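Glycosyl hydrolases family 31 family protein (Aspergillus niger, PDB 6DRU) hydrolyses xyloglucan oligosaccharides, releasing alpha-xylose from their non-reducing terminal glucose as a family 31 alpha-xylosidase. Local coordinates at residues 95-100 / 112-117. Residues are numbered along the deposited sequence; the frame is centred on the assembly and turned at random.
Sequences YRLSFY and TNEYAP. With MAN (alpha-D-mannopyranose), chain I; MAN (alpha-D-mannopyranose), chain B.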
ATOM      1  N   TYR A  95       4.663 -24.002  21.218  1.00 53.41           N
ATOM      2  CA  TYR A  95       4.810 -22.973  20.197  1.00 58.15           C
ATOM      3  C   TYR A  95       5.097 -21.595  20.777  1.00 61.71           C
ATOM      4  O   TYR A  95       5.187 -20.624  20.017  1.00 62.41           O
ATOM      5  CB  TYR A  95       3.555 -22.914  19.314  1.00 48.48           C
ATOM      6  CG  TYR A  95       2.262 -22.802  20.089  1.00 55.35           C
ATOM      7  CD1 TYR A  95       1.864 -21.593  20.646  1.00 50.87           C
ATOM      8  CD2 TYR A  95       1.437 -23.904  20.262  1.00 53.07           C
ATOM      9  CE1 TYR A  95       0.686 -21.490  21.361  1.00 57.67           C
ATOM     10  CE2 TYR A  95       0.253 -23.807  20.968  1.00 44.78           C
ATOM     11  CZ  TYR A  95      -0.117 -22.600  21.519  1.00 53.67           C
ATOM     12  OH  TYR A  95      -1.295 -22.505  22.227  1.00 60.72           O
ATOM     13  N   ARG A  96       5.235 -21.480  22.095  1.00 59.03           N
ATOM     14  CA  ARG A  96       5.600 -20.234  22.752  1.00 57.49           C
ATOM     15  C   ARG A  96       6.973 -20.387  23.392  1.00 55.90           C
ATOM     16  O   ARG A  96       7.301 -21.451  23.923  1.00 54.18           O
ATOM     17  CB  ARG A  96       4.561 -19.845  23.808  1.00 45.49           C
ATOM     18  CG  ARG A  96       3.227 -19.422  23.224  1.00 50.91           C
ATOM     19  CD  ARG A  96       3.255 -17.969  22.772  1.00 58.62           C
ATOM     20  NE  ARG A  96       2.115 -17.644  21.920  1.00 64.62           N
ATOM     21  CZ  ARG A  96       2.156 -17.636  20.591  1.00 61.17           C
ATOM     22  NH1 ARG A  96       3.284 -17.928  19.959  1.00 62.27           N
ATOM     23  NH2 ARG A  96       1.071 -17.331  19.893  1.00 58.06           N
ATOM     24  N   LEU A  97       7.770 -19.325  23.345  1.00 48.55           N
ATOM     25  CA  LEU A  97       9.149 -19.369  23.808  1.00 49.95           C
ATOM     26  C   LEU A  97       9.285 -18.714  25.179  1.00 60.62           C
ATOM     27  O   LEU A  97       8.618 -17.716  25.472  1.00 61.65           O
ATOM     28  CB  LEU A  97      10.081 -18.681  22.807  1.00 49.36           C
ATOM     29  CG  LEU A  97       9.977 -19.128  21.347  1.00 51.70           C
ATOM     30  CD1 LEU A  97      11.065 -18.474  20.509  1.00 48.96           C
ATOM     31  CD2 LEU A  97      10.052 -20.643  21.238  1.00 47.92           C
ATOM     32  N   SER A  98      10.158 -19.283  26.010  1.00 57.83           N
ATOM     33  CA  SER A  98      10.495 -18.725  27.312  1.00 53.36           C
ATOM     34  C   SER A  98      11.956 -19.038  27.601  1.00 55.91           C
ATOM     35  O   SER A  98      12.440 -20.121  27.262  1.00 64.34           O
ATOM     36  CB  SER A  98       9.596 -19.286  28.420  1.00 55.20           C
ATOM     37  OG  SER A  98       9.741 -20.689  28.539  1.00 70.16           O
ATOM     38  N   PHE A  99      12.650 -18.092  28.229  1.00 54.21           N
ATOM     39  CA  PHE A  99      14.087 -18.185  28.449  1.00 60.49           C
ATOM     40  C   PHE A  99      14.409 -18.036  29.929  1.00 64.73           C
ATOM     41  O   PHE A  99      13.970 -17.077  30.573  1.00 56.67           O
ATOM     42  CB  PHE A  99      14.831 -17.122  27.635  1.00 57.72           C
ATOM     43  CG  PHE A  99      14.676 -17.282  26.151  1.00 62.69           C
ATOM     44  CD1 PHE A  99      15.504 -18.140  25.444  1.00 63.90           C
ATOM     45  CD2 PHE A  99      13.696 -16.587  25.465  1.00 52.73           C
ATOM     46  CE1 PHE A  99      15.362 -18.295  24.077  1.00 62.08           C
ATOM     47  CE2 PHE A  99      13.546 -16.738  24.100  1.00 49.77           C
ATOM     48  CZ  PHE A  99      14.381 -17.593  23.405  1.00 63.43           C
ATOM     49  N   TYR A 100      15.182 -18.982  30.457  1.00 57.47           N
ATOM     50  CA  TYR A 100      15.618 -18.974  31.845  1.00 64.39           C
ATOM     51  C   TYR A 100      17.139 -18.967  31.916  1.00 68.55           C
ATOM     52  O   TYR A 100      17.828 -19.382  30.980  1.00 64.79           O
ATOM     53  CB  TYR A 100      15.081 -20.191  32.609  1.00 62.75           C
ATOM     54  CG  TYR A 100      13.574 -20.296  32.659  1.00 68.42           C
ATOM     55  CD1 TYR A 100      12.858 -20.828  31.594  1.00 57.44           C
ATOM     56  CD2 TYR A 100      12.868 -19.878  33.781  1.00 65.02           C
ATOM     57  CE1 TYR A 100      11.480 -20.930  31.640  1.00 63.27           C
ATOM     58  CE2 TYR A 100      11.491 -19.978  33.837  1.00 72.14           C
ATOM     59  CZ  TYR A 100      10.801 -20.504  32.763  1.00 69.47           C
ATOM     60  OH  TYR A 100       9.430 -20.604  32.814  1.00 71.96           O
ATOM     61  N   THR A 112      13.026 -13.705  30.195  1.00 65.79           N
ATOM     62  CA  THR A 112      11.853 -13.174  29.512  1.00 63.08           C
ATOM     63  C   THR A 112      11.205 -14.307  28.734  1.00 59.85           C
ATOM     64  O   THR A 112      11.855 -15.299  28.393  1.00 65.24           O
ATOM     65  CB  THR A 112      12.206 -12.020  28.565  1.00 62.77           C
ATOM     66  OG1 THR A 112      11.017 -11.566  27.902  1.00 55.34           O
ATOM     67  CG2 THR A 112      13.220 -12.474  27.524  1.00 56.14           C
ATOM     68  N   ASN A 113       9.914 -14.147  28.462  1.00 53.49           N
ATOM     69  CA  ASN A 113       9.183 -15.037  27.574  1.00 58.27           C
ATOM     70  C   ASN A 113       8.368 -14.197  26.601  1.00 55.00           C
ATOM     71  O   ASN A 113       8.321 -12.968  26.696  1.00 52.33           O
ATOM     72  CB  ASN A 113       8.287 -16.014  28.355  1.00 56.40           C
ATOM     73  CG  ASN A 113       7.383 -15.322  29.359  1.00 59.18           C
ATOM     74  OD1 ASN A 113       7.105 -14.130  29.252  1.00 64.05           O
ATOM     75  ND2 ASN A 113       6.919 -16.077  30.348  1.00 56.77           N
ATOM     76  N   GLU A 114       7.733 -14.870  25.645  1.00 52.17           N
ATOM     77  CA  GLU A 114       6.880 -14.169  24.696  1.00 56.94           C
ATOM     78  C   GLU A 114       5.630 -13.668  25.406  1.00 59.95           C
ATOM     79  O   GLU A 114       4.937 -14.436  26.082  1.00 58.41           O
ATOM     80  CB  GLU A 114       6.508 -15.080  23.528  1.00 52.72           C
ATOM     81  CG  GLU A 114       7.707 -15.717  22.835  1.00 62.73           C
ATOM     82  CD  GLU A 114       7.337 -16.425  21.544  1.00 78.22           C
ATOM     83  OE1 GLU A 114       6.368 -17.216  21.552  1.00 71.94           O
ATOM     84  OE2 GLU A 114       8.022 -16.195  20.521  1.00 68.85           O
ATOM     85  N   TYR A 115       5.355 -12.373  25.264  1.00 59.14           N
ATOM     86  CA  TYR A 115       4.227 -11.750  25.946  1.00 53.40           C
ATOM     87  C   TYR A 115       2.912 -12.321  25.436  1.00 56.92           C
ATOM     88  O   TYR A 115       2.371 -11.846  24.433  1.00 67.88           O
ATOM     89  CB  TYR A 115       4.258 -10.233  25.759  1.00 55.68           C
ATOM     90  CG  TYR A 115       3.173  -9.499  26.512  1.00 54.93           C
ATOM     91  CD1 TYR A 115       3.281  -9.275  27.878  1.00 59.30           C
ATOM     92  CD2 TYR A 115       2.043  -9.031  25.859  1.00 55.79           C
ATOM     93  CE1 TYR A 115       2.291  -8.601  28.572  1.00 65.46           C
ATOM     94  CE2 TYR A 115       1.047  -8.358  26.545  1.00 62.27           C
ATOM     95  CZ  TYR A 115       1.177  -8.146  27.901  1.00 61.89           C
ATOM     96  OH  TYR A 115       0.189  -7.476  28.584  1.00 66.53           O
ATOM     97  N   ALA A 116       2.392 -13.338  26.116  1.00 58.01           N
ATOM     98  CA  ALA A 116       1.139 -13.987  25.723  1.00 60.01           C
ATOM     99  C   ALA A 116       0.329 -14.352  26.960  1.00 70.66           C
ATOM    100  O   ALA A 116       0.182 -15.529  27.305  1.00 65.08           O
ATOM    101  CB  ALA A 116       1.416 -15.222  24.864  1.00 63.98           C
ATOM    102  N   PRO A 117      -0.228 -13.348  27.657  1.00 69.29           N
ATOM    103  CA  PRO A 117      -1.274 -13.646  28.643  1.00 55.20           C
ATOM    104  C   PRO A 117      -2.545 -14.115  27.952  1.00 63.79           C
ATOM    105  O   PRO A 117      -2.596 -14.168  26.718  1.00 72.55           O
ATOM    106  CB  PRO A 117      -1.473 -12.309  29.369  1.00 51.80           C
ATOM    107  CG  PRO A 117      -0.980 -11.285  28.424  1.00 50.02           C
ATOM    108  CD  PRO A 117       0.134 -11.920  27.657  1.00 61.80           C
TER
HETATM  109  C1  MAN I  10       3.055 -15.658  32.144  1.00 64.24           C
HETATM  110  C2  MAN I  10       2.605 -16.252  30.828  1.00 69.03           C
HETATM  111  C3  MAN I  10       3.288 -15.524  29.689  1.00 64.03           C
HETATM  112  C4  MAN I  10       3.118 -14.029  29.843  1.00 65.41           C
HETATM  113  C5  MAN I  10       3.494 -13.606  31.246  1.00 68.60           C
HETATM  114  C6  MAN I  10       3.254 -12.120  31.397  1.00 67.50           C
HETATM  115  O2  MAN I  10       1.208 -16.122  30.706  1.00 70.26           O
HETATM  116  O3  MAN I  10       2.725 -15.931  28.465  1.00 64.73           O
HETATM  117  O4  MAN I  10       3.954 -13.370  28.923  1.00 69.43           O
HETATM  118  O5  MAN I  10       2.702 -14.298  32.183  1.00 61.63           O
HETATM  119  O6  MAN I  10       1.895 -11.900  31.703  1.00 63.38           O
HETATM  120  C1  MAN B   7       6.183 -15.185  35.442  1.00 72.14           C
HETATM  121  C2  MAN B   7       5.485 -14.883  34.131  1.00 70.26           C
HETATM  122  C3  MAN B   7       4.877 -16.144  33.553  1.00 63.14           C
HETATM  123  C4  MAN B   7       5.889 -17.266  33.562  1.00 66.44           C
HETATM  124  C5  MAN B   7       6.452 -17.400  34.959  1.00 67.27           C
HETATM  125  C6  MAN B   7       7.413 -18.568  35.027  1.00 73.10           C
HETATM  126  O2  MAN B   7       6.394 -14.333  33.207  1.00 64.41           O
HETATM  127  O3  MAN B   7       4.465 -15.892  32.231  1.00 63.49           O
HETATM  128  O4  MAN B   7       5.260 -18.466  33.184  1.00 68.21           O
HETATM  129  O5  MAN B   7       7.130 -16.214  35.286  1.00 68.05           O
HETATM  130  O6  MAN B   7       7.712 -18.852  36.375  1.00 61.82           O
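Glu114 sets its CG anti to its own carbonyl carbon, beside the backbone N (chi1 -53°), and its CD extended beyond it (chi2 -170°), close to Leu97 N, while the Arg96 chain turns about CB-CG (chi2 -82°), placing CD beside Glu114 OE1, and crosses the Glu114 side chain at about a right angle. The result illustrates how one acidic side chain can prolong a beta ladder beyond its last paired residues. The ladder itself belongs to the antiparallel hairpin of strands 98-102 and 108-113: Phe99 N donates to Thr112 O at 2.9 Å, Ser98 and Asn113 form a non-hydrogen-bonded pair with their CB atoms 3.5 Å apart, and Glu114 N reaches Leu97 O at 3.0 Å. Where the next backbone partner would be expected, the carboxylate takes over. Leu97 N approaches Glu114 OE1 at 3.1 Å from above the carboxylate plane, and Arg96 NH1 makes a longer salt bridge of 3.5 Å to that same OE1. Arg124 adds a second charged partner to this oxygen. CB and CG of Leu97 pack against Glu114 CD; elsewhere Ala116 CB lies near Arg96 NE, and Tyr95 CD1 sits over the centre of one guanidinium face. The opposite flank of segment 112-117 meets sugar. Asn113 ND2 donates to O3 of the chain B mannose at 3.1 Å, and Ala116 N to O4 of the chain I mannose at 3.2 Å; both sugars belong to a glycan carried by the protein itself, and Asn113 OD1 is also held by Ser142. Burial of the carboxylate between a backbone N-H and two arginines would be expected to stabilise its anionic form, and its negative charge probably eases the close approach of Arg96 to Arg124.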